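The same site in two structures of oxidoreductase, FMN-binding from Shewanella oneidensis, which binds FMN and, as a homologue of old yellow enzyme, probably uses it to reduce activated carbon-carbon double bonds with NADH or NADPH: PDB 2GQ8 (chain A, 1.70 Å), residues M25-A30 and A347-G352, and PDB 4AWS (chain B, 1.00 Å), residues L25-A30 and A347-G352. Structure 2 is superposed on structure 1 by the backbone atoms of these residues (RMSD 0.07 Å); each is numbered along its deposited sequence.

Structure 1 (2GQ8); sequences MTRSRA and ATLFGG. With FMN (flavin mononucleotide), chain C; AC6 (p-hydroxyacetophenone), chain D.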
loop_
_atom_site.group_PDB
_atom_site.type_symbol
_atom_site.label_atom_id
_atom_site.label_comp_id
_atom_site.label_asym_id
_atom_site.label_seq_id
_atom_site.Cartn_x
_atom_site.Cartn_y
_atom_site.Cartn_z
ATOM N N MET A 25 -1.431 5.318 3.105
ATOM C CA MET A 25 -0.576 6.005 4.066
ATOM C C MET A 25 -0.958 5.723 5.507
ATOM O O MET A 25 -1.986 6.177 6.003
ATOM C CB MET A 25 -0.572 7.517 3.819
ATOM C CG MET A 25 0.147 7.888 2.536
ATOM S SD MET A 25 0.200 9.672 2.245
ATOM C CE MET A 25 -1.562 10.016 1.919
ATOM N N THR A 26 -0.111 4.939 6.160
ATOM C CA THR A 26 -0.285 4.581 7.561
ATOM C C THR A 26 -0.309 5.852 8.408
ATOM O O THR A 26 0.596 6.669 8.305
ATOM C CB THR A 26 0.896 3.721 8.036
ATOM O OG1 THR A 26 0.857 2.460 7.364
ATOM C CG2 THR A 26 0.837 3.501 9.550
ATOM N N ARG A 27 -1.341 6.015 9.234
ATOM C CA ARG A 27 -1.439 7.181 10.108
ATOM C C ARG A 27 -1.512 6.748 11.573
ATOM O O ARG A 27 -1.481 7.581 12.484
ATOM C CB ARG A 27 -2.660 8.033 9.744
ATOM C CG ARG A 27 -2.689 8.491 8.285
ATOM C CD ARG A 27 -1.417 9.231 7.878
ATOM N NE ARG A 27 -1.149 10.371 8.757
ATOM C CZ ARG A 27 -1.706 11.572 8.624
ATOM N NH1 ARG A 27 -2.560 11.813 7.634
ATOM N NH2 ARG A 27 -1.434 12.525 9.508
ATOM N N SER A 28 -1.600 5.438 11.786
ATOM C CA SER A 28 -1.650 4.873 13.131
ATOM C C SER A 28 -2.610 5.601 14.067
ATOM O O SER A 28 -2.225 6.052 15.156
ATOM C CB SER A 28 -0.241 4.848 13.728
ATOM O OG SER A 28 0.582 3.947 12.992
ATOM N N ARG A 29 -3.866 5.691 13.635
ATOM C CA ARG A 29 -4.919 6.349 14.406
ATOM C C ARG A 29 -6.014 5.368 14.824
ATOM O O ARG A 29 -7.065 5.786 15.305
ATOM C CB ARG A 29 -5.579 7.463 13.573
ATOM C CG ARG A 29 -4.660 8.604 13.090
ATOM C CD ARG A 29 -4.038 9.324 14.268
ATOM N NE ARG A 29 -3.763 10.751 14.059
ATOM C CZ ARG A 29 -2.746 11.247 13.360
ATOM N NH1 ARG A 29 -1.876 10.444 12.757
ATOM N NH2 ARG A 29 -2.553 12.563 13.320
ATOM N N ALA A 30 -5.779 4.072 14.655
ATOM C CA ALA A 30 -6.809 3.088 14.982
ATOM C C ALA A 30 -7.152 3.061 16.466
ATOM O O ALA A 30 -6.277 3.199 17.322
ATOM C CB ALA A 30 -6.381 1.700 14.513
ATOM N N ALA A 347 5.709 15.429 12.673
ATOM C CA ALA A 347 5.390 15.066 14.054
ATOM C C ALA A 347 3.999 14.492 14.269
ATOM O O ALA A 347 3.763 13.778 15.246
ATOM C CB ALA A 347 5.586 16.277 14.962
ATOM N N THR A 348 3.071 14.786 13.364
ATOM C CA THR A 348 1.726 14.281 13.527
ATOM C C THR A 348 1.315 13.246 12.480
ATOM O O THR A 348 0.133 12.938 12.328
ATOM C CB THR A 348 0.716 15.441 13.556
ATOM O OG1 THR A 348 0.924 16.293 12.422
ATOM C CG2 THR A 348 0.893 16.249 14.846
ATOM N N LEU A 349 2.293 12.695 11.773
ATOM C CA LEU A 349 1.985 11.669 10.783
ATOM C C LEU A 349 1.438 10.416 11.454
ATOM O O LEU A 349 0.497 9.797 10.952
ATOM C CB LEU A 349 3.235 11.289 9.987
ATOM C CG LEU A 349 3.738 12.307 8.964
ATOM C CD1 LEU A 349 5.057 11.828 8.390
ATOM C CD2 LEU A 349 2.696 12.496 7.844
ATOM N N PHE A 350 2.034 10.039 12.585
ATOM C CA PHE A 350 1.624 8.824 13.284
ATOM C C PHE A 350 1.122 9.020 14.700
ATOM O O PHE A 350 1.702 9.775 15.487
ATOM C CB PHE A 350 2.790 7.832 13.343
ATOM C CG PHE A 350 3.461 7.602 12.026
ATOM C CD1 PHE A 350 4.746 8.082 11.792
ATOM C CD2 PHE A 350 2.809 6.914 11.013
ATOM C CE1 PHE A 350 5.377 7.879 10.566
ATOM C CE2 PHE A 350 3.427 6.704 9.786
ATOM C CZ PHE A 350 4.717 7.188 9.556
ATOM N N GLY A 351 0.054 8.303 15.025
ATOM C CA GLY A 351 -0.510 8.373 16.357
ATOM C C GLY A 351 -1.271 9.649 16.642
ATOM O O GLY A 351 -1.426 10.513 15.778
ATOM N N GLY A 352 -1.747 9.769 17.874
ATOM C CA GLY A 352 -2.487 10.956 18.250
ATOM C C GLY A 352 -3.936 10.915 17.816
ATOM O O GLY A 352 -4.525 9.846 17.667
HETATM N N1 FMN C . 2.924 2.956 1.325
HETATM C C2 FMN C . 2.162 1.763 1.342
HETATM O O2 FMN C . 2.161 0.995 0.436
HETATM N N3 FMN C . 1.455 1.470 2.543
HETATM C C4 FMN C . 1.174 2.374 3.503
HETATM O O4 FMN C . 0.650 2.018 4.741
HETATM C C4A FMN C . 2.105 3.587 3.624
HETATM N N5 FMN C . 2.247 4.350 4.744
HETATM C C5A FMN C . 2.812 5.582 4.577
HETATM C C6 FMN C . 2.738 6.482 5.809
HETATM C C7 FMN C . 3.257 7.821 5.646
HETATM C C7M FMN C . 2.905 8.827 6.728
HETATM C C8 FMN C . 3.704 8.361 4.394
HETATM C C8M FMN C . 4.300 9.733 3.979
HETATM C C9 FMN C . 3.921 7.473 3.295
HETATM C C9A FMN C . 3.502 6.003 3.348
HETATM N N10 FMN C . 3.458 5.051 2.264
HETATM C C10 FMN C . 2.812 3.832 2.315
HETATM C "C1'" FMN C . 4.119 5.383 0.986
HETATM C "C2'" FMN C . 3.155 6.233 0.156
HETATM O "O2'" FMN C . 2.024 5.493 -0.293
HETATM C "C3'" FMN C . 3.873 6.846 -1.058
HETATM O "O3'" FMN C . 4.280 5.798 -1.975
HETATM C "C4'" FMN C . 5.059 7.731 -0.744
HETATM O "O4'" FMN C . 4.729 8.674 0.308
HETATM C "C5'" FMN C . 5.682 8.448 -1.919
HETATM O "O5'" FMN C . 4.768 9.408 -2.477
HETATM P P FMN C . 4.875 10.967 -2.124
HETATM O O1P FMN C . 4.516 11.147 -0.686
HETATM O O2P FMN C . 6.261 11.432 -2.465
HETATM O O3P FMN C . 3.828 11.604 -3.088
HETATM C C1 AC6 D . 4.791 1.360 3.826
HETATM C C2 AC6 D . 5.719 2.602 3.717
HETATM C C3 AC6 D . 5.735 3.340 4.904
HETATM C C4 AC6 D . 5.089 2.998 6.112
HETATM C C5 AC6 D . 4.240 1.875 6.086
HETATM C C6 AC6 D . 4.050 1.045 4.973
HETATM O O1 AC6 D . 4.724 0.761 2.625
HETATM O O2 AC6 D . 6.083 4.702 7.356
HETATM C C7 AC6 D . 5.211 3.589 7.410
HETATM C C8 AC6 D . 4.718 3.350 8.837
HETATM O O HOH W 1 -3.434 6.932 17.839
#

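Structure 2 (4AWS); sequences LTRSRA and ATLFGG. Engineered in segment 25-30: Leu25 (natural residue Met). With FMN (flavin mononucleotide), chain E.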
loop_
_atom_site.group_PDB
_atom_site.type_symbol
_atom_site.label_atom_id
_atom_site.label_comp_id
_atom_site.label_asym_id
_atom_site.label_seq_id
_atom_site.Cartn_x
_atom_site.Cartn_y
_atom_site.Cartn_z
ATOM N N LEU B 25 -1.342 5.357 3.142
ATOM C CA LEU B 25 -0.607 6.206 4.088
ATOM C C LEU B 25 -0.970 5.787 5.526
ATOM O O LEU B 25 -1.979 6.216 6.075
ATOM C CB LEU B 25 -0.913 7.677 3.888
ATOM C CG LEU B 25 -0.539 8.220 2.496
ATOM C CD1 LEU B 25 -1.409 9.453 2.171
ATOM C CD2 LEU B 25 0.962 8.494 2.418
ATOM N N THR B 26 -0.109 4.966 6.115
ATOM C CA THR B 26 -0.251 4.623 7.548
ATOM C C THR B 26 -0.276 5.889 8.395
ATOM O O THR B 26 0.646 6.695 8.328
ATOM C CB THR B 26 0.966 3.758 7.919
ATOM O OG1 THR B 26 0.840 2.458 7.335
ATOM C CG2 THR B 26 1.113 3.536 9.426
ATOM N N ARG B 27 -1.320 6.004 9.200
ATOM C CA ARG B 27 -1.463 7.141 10.127
ATOM C C ARG B 27 -1.520 6.711 11.577
ATOM O O ARG B 27 -1.467 7.560 12.495
ATOM C CB ARG B 27 -2.679 8.005 9.788
ATOM C CG ARG B 27 -2.742 8.442 8.324
ATOM C CD ARG B 27 -1.471 9.152 7.809
ATOM N NE ARG B 27 -1.172 10.325 8.641
ATOM C CZ ARG B 27 -1.767 11.514 8.530
ATOM N NH1 ARG B 27 -2.635 11.734 7.575
ATOM N NH2 ARG B 27 -1.475 12.463 9.396
ATOM N N SER B 28 -1.631 5.416 11.852
ATOM C CA SER B 28 -1.616 4.883 13.227
ATOM C C SER B 28 -2.599 5.612 14.120
ATOM O O SER B 28 -2.267 6.039 15.235
ATOM C CB SER B 28 -0.193 4.871 13.752
ATOM O OG SER B 28 0.586 3.910 13.058
ATOM N N ARG B 29 -3.849 5.694 13.653
ATOM C CA ARG B 29 -4.948 6.352 14.374
ATOM C C ARG B 29 -5.988 5.350 14.825
ATOM O O ARG B 29 -7.079 5.771 15.298
ATOM C CB ARG B 29 -5.612 7.427 13.506
ATOM C CG ARG B 29 -4.719 8.544 12.980
ATOM C CD ARG B 29 -4.107 9.310 14.121
ATOM N NE ARG B 29 -3.810 10.739 13.916
ATOM C CZ ARG B 29 -2.739 11.253 13.338
ATOM N NH1 ARG B 29 -1.880 10.485 12.687
ATOM N NH2 ARG B 29 -2.565 12.572 13.357
ATOM N N ALA B 30 -5.779 4.056 14.680
ATOM C CA ALA B 30 -6.850 3.094 14.976
ATOM C C ALA B 30 -7.175 3.070 16.477
ATOM O O ALA B 30 -6.307 3.215 17.337
ATOM C CB ALA B 30 -6.471 1.710 14.488
ATOM N N ALA B 347 5.661 15.436 12.664
ATOM C CA ALA B 347 5.387 15.006 14.047
ATOM C C ALA B 347 3.984 14.500 14.239
ATOM O O ALA B 347 3.723 13.812 15.251
ATOM C CB ALA B 347 5.688 16.169 14.998
ATOM N N THR B 348 3.028 14.750 13.351
ATOM C CA THR B 348 1.662 14.265 13.469
ATOM C C THR B 348 1.304 13.261 12.408
ATOM O O THR B 348 0.127 12.930 12.203
ATOM C CB THR B 348 0.640 15.433 13.560
ATOM O OG1 THR B 348 0.857 16.234 12.399
ATOM C CG2 THR B 348 0.802 16.257 14.829
ATOM N N LEU B 349 2.296 12.687 11.746
ATOM C CA LEU B 349 2.019 11.612 10.798
ATOM C C LEU B 349 1.427 10.391 11.477
ATOM O O LEU B 349 0.482 9.789 10.919
ATOM C CB LEU B 349 3.286 11.217 10.055
ATOM C CG LEU B 349 3.724 12.236 9.001
ATOM C CD1 LEU B 349 5.073 11.834 8.454
ATOM C CD2 LEU B 349 2.706 12.389 7.903
ATOM N N PHE B 350 1.930 10.008 12.638
ATOM C CA PHE B 350 1.625 8.763 13.271
ATOM C C PHE B 350 1.117 8.974 14.688
ATOM O O PHE B 350 1.761 9.648 15.507
ATOM C CB PHE B 350 2.863 7.856 13.353
ATOM C CG PHE B 350 3.527 7.644 12.016
ATOM C CD1 PHE B 350 2.885 7.025 10.982
ATOM C CD2 PHE B 350 4.797 8.148 11.788
ATOM C CE1 PHE B 350 3.504 6.848 9.787
ATOM C CE2 PHE B 350 5.392 8.041 10.551
ATOM C CZ PHE B 350 4.772 7.336 9.565
ATOM N N GLY B 351 0.032 8.296 15.045
ATOM C CA GLY B 351 -0.514 8.367 16.394
ATOM C C GLY B 351 -1.231 9.671 16.648
ATOM O O GLY B 351 -1.400 10.519 15.797
ATOM N N GLY B 352 -1.660 9.838 17.874
ATOM C CA GLY B 352 -2.474 10.988 18.218
ATOM C C GLY B 352 -3.885 10.911 17.714
ATOM O O GLY B 352 -4.503 9.815 17.582
HETATM N N1 FMN E . 3.006 2.805 1.453
HETATM C C2 FMN E . 2.318 1.650 1.528
HETATM O O2 FMN E . 2.291 0.828 0.577
HETATM N N3 FMN E . 1.563 1.383 2.646
HETATM C C4 FMN E . 1.448 2.221 3.733
HETATM O O4 FMN E . 0.674 1.926 4.665
HETATM C C4A FMN E . 2.270 3.374 3.683
HETATM N N5 FMN E . 2.252 4.251 4.744
HETATM C C5A FMN E . 2.875 5.468 4.578
HETATM C C6 FMN E . 2.775 6.429 5.552
HETATM C C7 FMN E . 3.303 7.714 5.417
HETATM C C7M FMN E . 3.028 8.747 6.487
HETATM C C8 FMN E . 3.998 8.028 4.259
HETATM C C8M FMN E . 4.528 9.379 4.037
HETATM C C9 FMN E . 4.125 7.067 3.242
HETATM C C9A FMN E . 3.585 5.775 3.391
HETATM N N10 FMN E . 3.626 4.828 2.356
HETATM C C10 FMN E . 2.966 3.631 2.472
HETATM C "C1'" FMN E . 4.255 5.214 1.058
HETATM C "C2'" FMN E . 3.344 6.067 0.213
HETATM O "O2'" FMN E . 2.213 5.337 -0.273
HETATM C "C3'" FMN E . 4.056 6.634 -1.017
HETATM O "O3'" FMN E . 4.418 5.578 -1.918
HETATM C "C4'" FMN E . 5.291 7.459 -0.733
HETATM O "O4'" FMN E . 5.053 8.390 0.350
HETATM C "C5'" FMN E . 5.850 8.153 -1.955
HETATM O "O5'" FMN E . 4.909 9.084 -2.506
HETATM P P FMN E . 5.054 10.680 -2.170
HETATM O O1P FMN E . 4.733 10.848 -0.704
HETATM O O2P FMN E . 6.499 11.083 -2.485
HETATM O O3P FMN E . 4.019 11.321 -3.079
HETATM O O HOH W 2 -3.514 6.817 17.781
#

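Structure 1 (2GQ8)
Arg27 reaches across to the carbonyls of Leu349 and Thr348, tying the loop after strand 20-22, first of the TIM barrel, to the loop after helix 331-337. Bends at chi2 and chi3 (-55° and -56°) fold its chain back, and NE meets a lone pair of Leu349 O at 2.8 Å in a nearly straight bond. NH2 donates to Thr348 O (3.3 Å) and to Gly356 O. The Phe350 ring crosses Thr26, its CE2 3.2 Å from Thr26 O. Thr26, an FMN-binding residue, donates from OG1 to FMN O4 (2.7 Å), and Phe350 CZ lies 3.6 Å from O2 of p-hydroxyacetophenone. Met25 lines the flavin: CB is 4.0 Å from FMN C5A and 4.5 Å from Arg27 CD, CG 3.9 Å from FMN C9. Beyond SD the bend at chi3 turns CE away from the isoalloxazine; Ile326 packs on Met25.

Structure 2 (4AWS)
Leu349 and Thr348 offer their carbonyls to Arg27. With chi2 at -54° and chi3 at -57°, the arginine chain doubles back, and NE meets a lone pair of Leu349 O at 2.9 Å in a nearly straight bond. NH2 donates to Thr348 O (3.3 Å) and also to Gly356 O. Thr26 is crossed by the Phe350 ring, whose CE1 lies 3.2 Å from Thr26 O. Thr26, an FMN-binding residue, donates from OG1 to FMN O4 (2.7 Å). Leu25, an engineered residue in place of methionine, lines the flavin. Its CB is 4.2 Å from Arg27 CD, and the chain forks at CG. One branch, CD2, rests on the dimethylbenzene ring, 3.6 Å from FMN C9; the other, CD1, points away from the isoalloxazine. Ile326 of helix 323-327 packs on Leu25 as well.

Comparison
The exchange of Met25(A) for the engineered Leu25(B) replaces an unbranched thioether chain with one that forks at CG. The CB atoms coincide, and the two CG atoms lie 0.8 Å apart after superposition. CD1 of Leu25(B) lies 0.6 Å from CE of Met25(A) after superposition, whereas SD of Met25(A) has no counterpart in the leucine. The polarisable sulfur is replaced by a purely hydrocarbon side chain beside FMN, which may slightly alter the surroundings of the flavin. CB of Met25(A) touches CD of Arg27(A), as CB of Leu25(B) touches CD of Arg27(B). Thr26(A), Arg27(A), Leu349(A), Phe350(A) and their counterparts keep their places within the error. So do the bonds from Arg27(A) to the carbonyls of Thr348(A) and Leu349(A) and from Arg27(B) to those of Thr348(B) and Leu349(B). FMN is bound in both. The pocket ligand differs: p-hydroxyacetophenone, which touches Thr26(A) and Phe350(A), is absent from structure 2, where a polyethylene glycol-type molecule occupies at least part of its place.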